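Hydroxynitrile lyase (Passiflora edulis, PDB 5Y02) probably cleaves cyanohydrins such as (R)-mandelonitrile into an aldehyde and hydrogen cyanide, working as a homodimer with the dimeric alpha/beta-barrel fold. Local coordinates at residues 26-31 and 61-66. Numbering follows the deposited sequence.
With MXN ((2R)-hydroxy(phenyl)ethanenitrile), chain M.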
ATOM      1  N   GLN A  26      12.277   2.338 -16.998  1.00 17.84           N
ATOM      2  CA  GLN A  26      13.635   2.208 -16.488  1.00 19.14           C
ATOM      3  C   GLN A  26      13.713   2.448 -14.967  1.00 17.79           C
ATOM      4  O   GLN A  26      14.401   1.712 -14.243  1.00 16.94           O
ATOM      5  CB  GLN A  26      14.580   3.169 -17.230  1.00 20.48           C
ATOM      6  CG  GLN A  26      16.056   2.985 -16.902  1.00 21.46           C
ATOM      7  CD  GLN A  26      16.537   1.590 -17.226  1.00 23.20           C
ATOM      8  OE1 GLN A  26      16.534   1.192 -18.390  1.00 26.24           O
ATOM      9  NE2 GLN A  26      16.911   0.821 -16.204  1.00 23.66           N
ATOM     10  N   ILE A  27      12.996   3.464 -14.489  1.00 16.68           N
ATOM     11  CA  ILE A  27      13.004   3.806 -13.078  1.00 16.48           C
ATOM     12  C   ILE A  27      12.470   2.621 -12.262  1.00 16.72           C
ATOM     13  O   ILE A  27      13.039   2.259 -11.225  1.00 18.01           O
ATOM     14  CB  ILE A  27      12.203   5.096 -12.800  1.00 16.61           C
ATOM     15  CG1 ILE A  27      12.969   6.317 -13.323  1.00 16.55           C
ATOM     16  CG2 ILE A  27      11.958   5.277 -11.303  1.00 16.58           C
ATOM     17  CD1 ILE A  27      12.088   7.552 -13.422  1.00 16.69           C
ATOM     18  N   ILE A  28      11.399   2.014 -12.755  1.00 16.45           N
ATOM     19  CA  ILE A  28      10.772   0.886 -12.087  1.00 16.70           C
ATOM     20  C   ILE A  28      11.702  -0.333 -12.117  1.00 17.08           C
ATOM     21  O   ILE A  28      11.799  -1.053 -11.112  1.00 17.65           O
ATOM     22  CB  ILE A  28       9.386   0.586 -12.687  1.00 16.09           C
ATOM     23  CG1 ILE A  28       8.432   1.756 -12.349  1.00 16.78           C
ATOM     24  CG2 ILE A  28       8.822  -0.714 -12.125  1.00 16.98           C
ATOM     25  CD1 ILE A  28       7.162   1.783 -13.175  1.00 16.36           C
ATOM     26  N   ALA A  29      12.384  -0.548 -13.233  1.00 17.62           N
ATOM     27  CA  ALA A  29      13.374  -1.635 -13.312  1.00 19.22           C
ATOM     28  C   ALA A  29      14.529  -1.421 -12.337  1.00 20.58           C
ATOM     29  O   ALA A  29      14.969  -2.373 -11.694  1.00 22.23           O
ATOM     30  CB  ALA A  29      13.894  -1.807 -14.729  1.00 19.60           C
ATOM     31  N   ASP A  30      15.003  -0.178 -12.224  1.00 20.40           N
ATOM     32  CA  ASP A  30      16.066   0.189 -11.283  1.00 20.05           C
ATOM     33  C   ASP A  30      15.629  -0.071  -9.843  1.00 18.35           C
ATOM     34  O   ASP A  30      16.410  -0.524  -9.023  1.00 17.73           O
ATOM     35  CB  ASP A  30      16.464   1.678 -11.437  1.00 20.04           C
ATOM     36  CG  ASP A  30      17.174   1.991 -12.761  1.00 20.88           C
ATOM     37  OD1 ASP A  30      17.520   1.069 -13.518  1.00 21.32           O
ATOM     38  OD2 ASP A  30      17.395   3.194 -13.052  1.00 21.98           O
ATOM     39  N   TYR A  31      14.368   0.231  -9.547  1.00 17.70           N
ATOM     40  CA  TYR A  31      13.812   0.009  -8.221  1.00 19.12           C
ATOM     41  C   TYR A  31      13.833  -1.492  -7.877  1.00 18.79           C
ATOM     42  O   TYR A  31      14.374  -1.874  -6.852  1.00 20.14           O
ATOM     43  CB  TYR A  31      12.380   0.533  -8.175  1.00 18.83           C
ATOM     44  CG  TYR A  31      11.726   0.696  -6.826  1.00 19.35           C
ATOM     45  CD1 TYR A  31      12.321   0.281  -5.631  1.00 20.12           C
ATOM     46  CD2 TYR A  31      10.453   1.247  -6.761  1.00 20.08           C
ATOM     47  CE1 TYR A  31      11.661   0.426  -4.422  1.00 20.02           C
ATOM     48  CE2 TYR A  31       9.800   1.395  -5.558  1.00 20.06           C
ATOM     49  CZ  TYR A  31      10.399   0.983  -4.400  1.00 20.06           C
ATOM     50  OH  TYR A  31       9.733   1.156  -3.204  1.00 21.70           O
ATOM     51  N   PHE A  61      -2.976   8.761  -7.727  1.00 16.09           N
ATOM     52  CA  PHE A  61      -1.840   7.835  -7.686  1.00 16.18           C
ATOM     53  C   PHE A  61      -2.031   6.736  -8.726  1.00 15.52           C
ATOM     54  O   PHE A  61      -3.128   6.199  -8.896  1.00 17.24           O
ATOM     55  CB  PHE A  61      -1.652   7.261  -6.281  1.00 15.68           C
ATOM     56  CG  PHE A  61      -1.241   8.288  -5.271  1.00 16.39           C
ATOM     57  CD1 PHE A  61       0.107   8.671  -5.166  1.00 15.84           C
ATOM     58  CD2 PHE A  61      -2.177   8.898  -4.447  1.00 16.20           C
ATOM     59  CE1 PHE A  61       0.501   9.624  -4.253  1.00 16.23           C
ATOM     60  CE2 PHE A  61      -1.789   9.863  -3.522  1.00 17.08           C
ATOM     61  CZ  PHE A  61      -0.451  10.231  -3.429  1.00 16.52           C
ATOM     62  N   THR A  62      -0.962   6.418  -9.440  1.00 15.00           N
ATOM     63  CA  THR A  62      -1.032   5.475 -10.549  1.00 14.95           C
ATOM     64  C   THR A  62      -0.312   4.158 -10.315  1.00 14.56           C
ATOM     65  O   THR A  62      -0.658   3.180 -10.960  1.00 14.96           O
ATOM     66  CB  THR A  62      -0.475   6.090 -11.830  1.00 15.15           C
ATOM     67  OG1 THR A  62       0.882   6.478 -11.618  1.00 14.88           O
ATOM     68  CG2 THR A  62      -1.307   7.353 -12.203  1.00 16.00           C
ATOM     69  N   HIS A  63       0.689   4.162  -9.446  1.00 13.73           N
ATOM     70  CA  HIS A  63       1.556   3.014  -9.207  1.00 14.46           C
ATOM     71  C   HIS A  63       1.673   2.720  -7.715  1.00 14.17           C
ATOM     72  O   HIS A  63       1.692   3.644  -6.868  1.00 13.70           O
ATOM     73  CB  HIS A  63       2.949   3.315  -9.686  1.00 14.28           C
ATOM     74  CG  HIS A  63       3.106   3.348 -11.167  1.00 15.66           C
ATOM     75  ND1 HIS A  63       2.584   4.355 -11.953  1.00 15.28           N
ATOM     76  CD2 HIS A  63       3.801   2.532 -11.998  1.00 15.91           C
ATOM     77  CE1 HIS A  63       2.936   4.140 -13.209  1.00 16.27           C
ATOM     78  NE2 HIS A  63       3.674   3.045 -13.264  1.00 16.40           N
ATOM     79  N   ALA A  64       1.751   1.424  -7.400  1.00 13.68           N
ATOM     80  CA  ALA A  64       2.042   0.956  -6.056  1.00 13.69           C
ATOM     81  C   ALA A  64       3.248   0.026  -6.100  1.00 13.87           C
ATOM     82  O   ALA A  64       3.438  -0.717  -7.078  1.00 12.92           O
ATOM     83  CB  ALA A  64       0.851   0.216  -5.464  1.00 13.93           C
ATOM     84  N   TYR A  65       4.026   0.077  -5.033  1.00 13.86           N
ATOM     85  CA  TYR A  65       5.211  -0.779  -4.866  1.00 14.95           C
ATOM     86  C   TYR A  65       5.210  -1.283  -3.426  1.00 15.75           C
ATOM     87  O   TYR A  65       5.062  -0.493  -2.482  1.00 15.46           O
ATOM     88  CB  TYR A  65       6.501  -0.006  -5.146  1.00 14.72           C
ATOM     89  CG  TYR A  65       6.422   0.927  -6.318  1.00 14.78           C
ATOM     90  CD1 TYR A  65       5.836   2.187  -6.170  1.00 14.98           C
ATOM     91  CD2 TYR A  65       6.918   0.580  -7.569  1.00 14.80           C
ATOM     92  CE1 TYR A  65       5.750   3.069  -7.221  1.00 15.52           C
ATOM     93  CE2 TYR A  65       6.834   1.470  -8.639  1.00 15.19           C
ATOM     94  CZ  TYR A  65       6.249   2.720  -8.452  1.00 15.36           C
ATOM     95  OH  TYR A  65       6.135   3.635  -9.469  1.00 15.74           O
ATOM     96  N   GLU A  66       5.425  -2.584  -3.254  1.00 15.49           N
ATOM     97  CA  GLU A  66       5.432  -3.183  -1.937  1.00 16.34           C
ATOM     98  C   GLU A  66       6.726  -3.962  -1.751  1.00 17.16           C
ATOM     99  O   GLU A  66       7.227  -4.594  -2.698  1.00 16.20           O
ATOM    100  CB  GLU A  66       4.217  -4.113  -1.760  1.00 19.06           C
ATOM    101  CG  GLU A  66       3.962  -5.058  -2.927  1.00 21.30           C
ATOM    102  CD  GLU A  66       2.827  -6.028  -2.669  1.00 24.30           C
ATOM    103  OE1 GLU A  66       3.089  -7.078  -2.048  1.00 26.52           O
ATOM    104  OE2 GLU A  66       1.667  -5.720  -3.042  1.00 26.92           O
TER
HETATM  105  C1  MXN M 201      12.804   3.961  -2.136  1.00 27.71           C
HETATM  106  C2  MXN M 201      13.209   5.234  -2.525  1.00 27.64           C
HETATM  107  C3  MXN M 201      14.565   5.559  -2.598  1.00 27.84           C
HETATM  108  C4  MXN M 201      15.516   4.592  -2.293  1.00 26.04           C
HETATM  109  C5  MXN M 201      15.122   3.323  -1.892  1.00 26.86           C
HETATM  110  C6  MXN M 201      13.772   2.998  -1.814  1.00 28.24           C
HETATM  111  C7  MXN M 201      11.347   3.686  -2.035  1.00 29.36           C
HETATM  112  C8  MXN M 201      10.835   4.619  -1.005  1.00 29.91           C
HETATM  113  N9  MXN M 201      10.444   5.357  -0.188  1.00 30.58           N
HETATM  114  O10 MXN M 201      11.108   2.326  -1.625  1.00 30.85           O
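Helix 26-31, carrying Ile28 and Tyr31, runs nearly parallel (10°) to strand 63-66, carrying His63 and Tyr65, with the short segment axes 11.6 Å apart, the helix-on-sheet layer of the dimeric alpha/beta-barrel (Dabb) fold. All four side chains are buried, and no hydrogen bond links the segments; between them the contact is apolar and aromatic. Ile28 reaches both strand residues: Ile28 CD1 lies 3.6 Å from His63 CD2, while Ile28 CG1 meets the edge of the Tyr65 ring near its plane, 4.0 Å from Tyr65 CE2. Thr62 OG1 lies in the plane of the His63 ring, at its edge, and shares a 2.7 Å hydrogen bond with His63 ND1, which limits the ring's rotation, within a classic beta bulge opposite Asn13. Tyr31 and Tyr65 meet obliquely, planes at 43° and centroids 5.2 Å apart, with Tyr31 CE2 closest at 3.5 Å from Tyr65 CG. Tyr65 OH hydrogen-bonds Tyr15 OH and Asn13 OD1, so this buried hydroxyl is satisfied outside the two segments. A chi1 of -166° puts Tyr31 CG anti to the backbone N and carries the ring toward the mandelonitrile, where Phe87 and Phe91 also meet it. His9 NE2 also hydrogen-bonds the ligand, and Tyr31 OH makes a very short hydrogen bond of 2.4 Å to MXN O10.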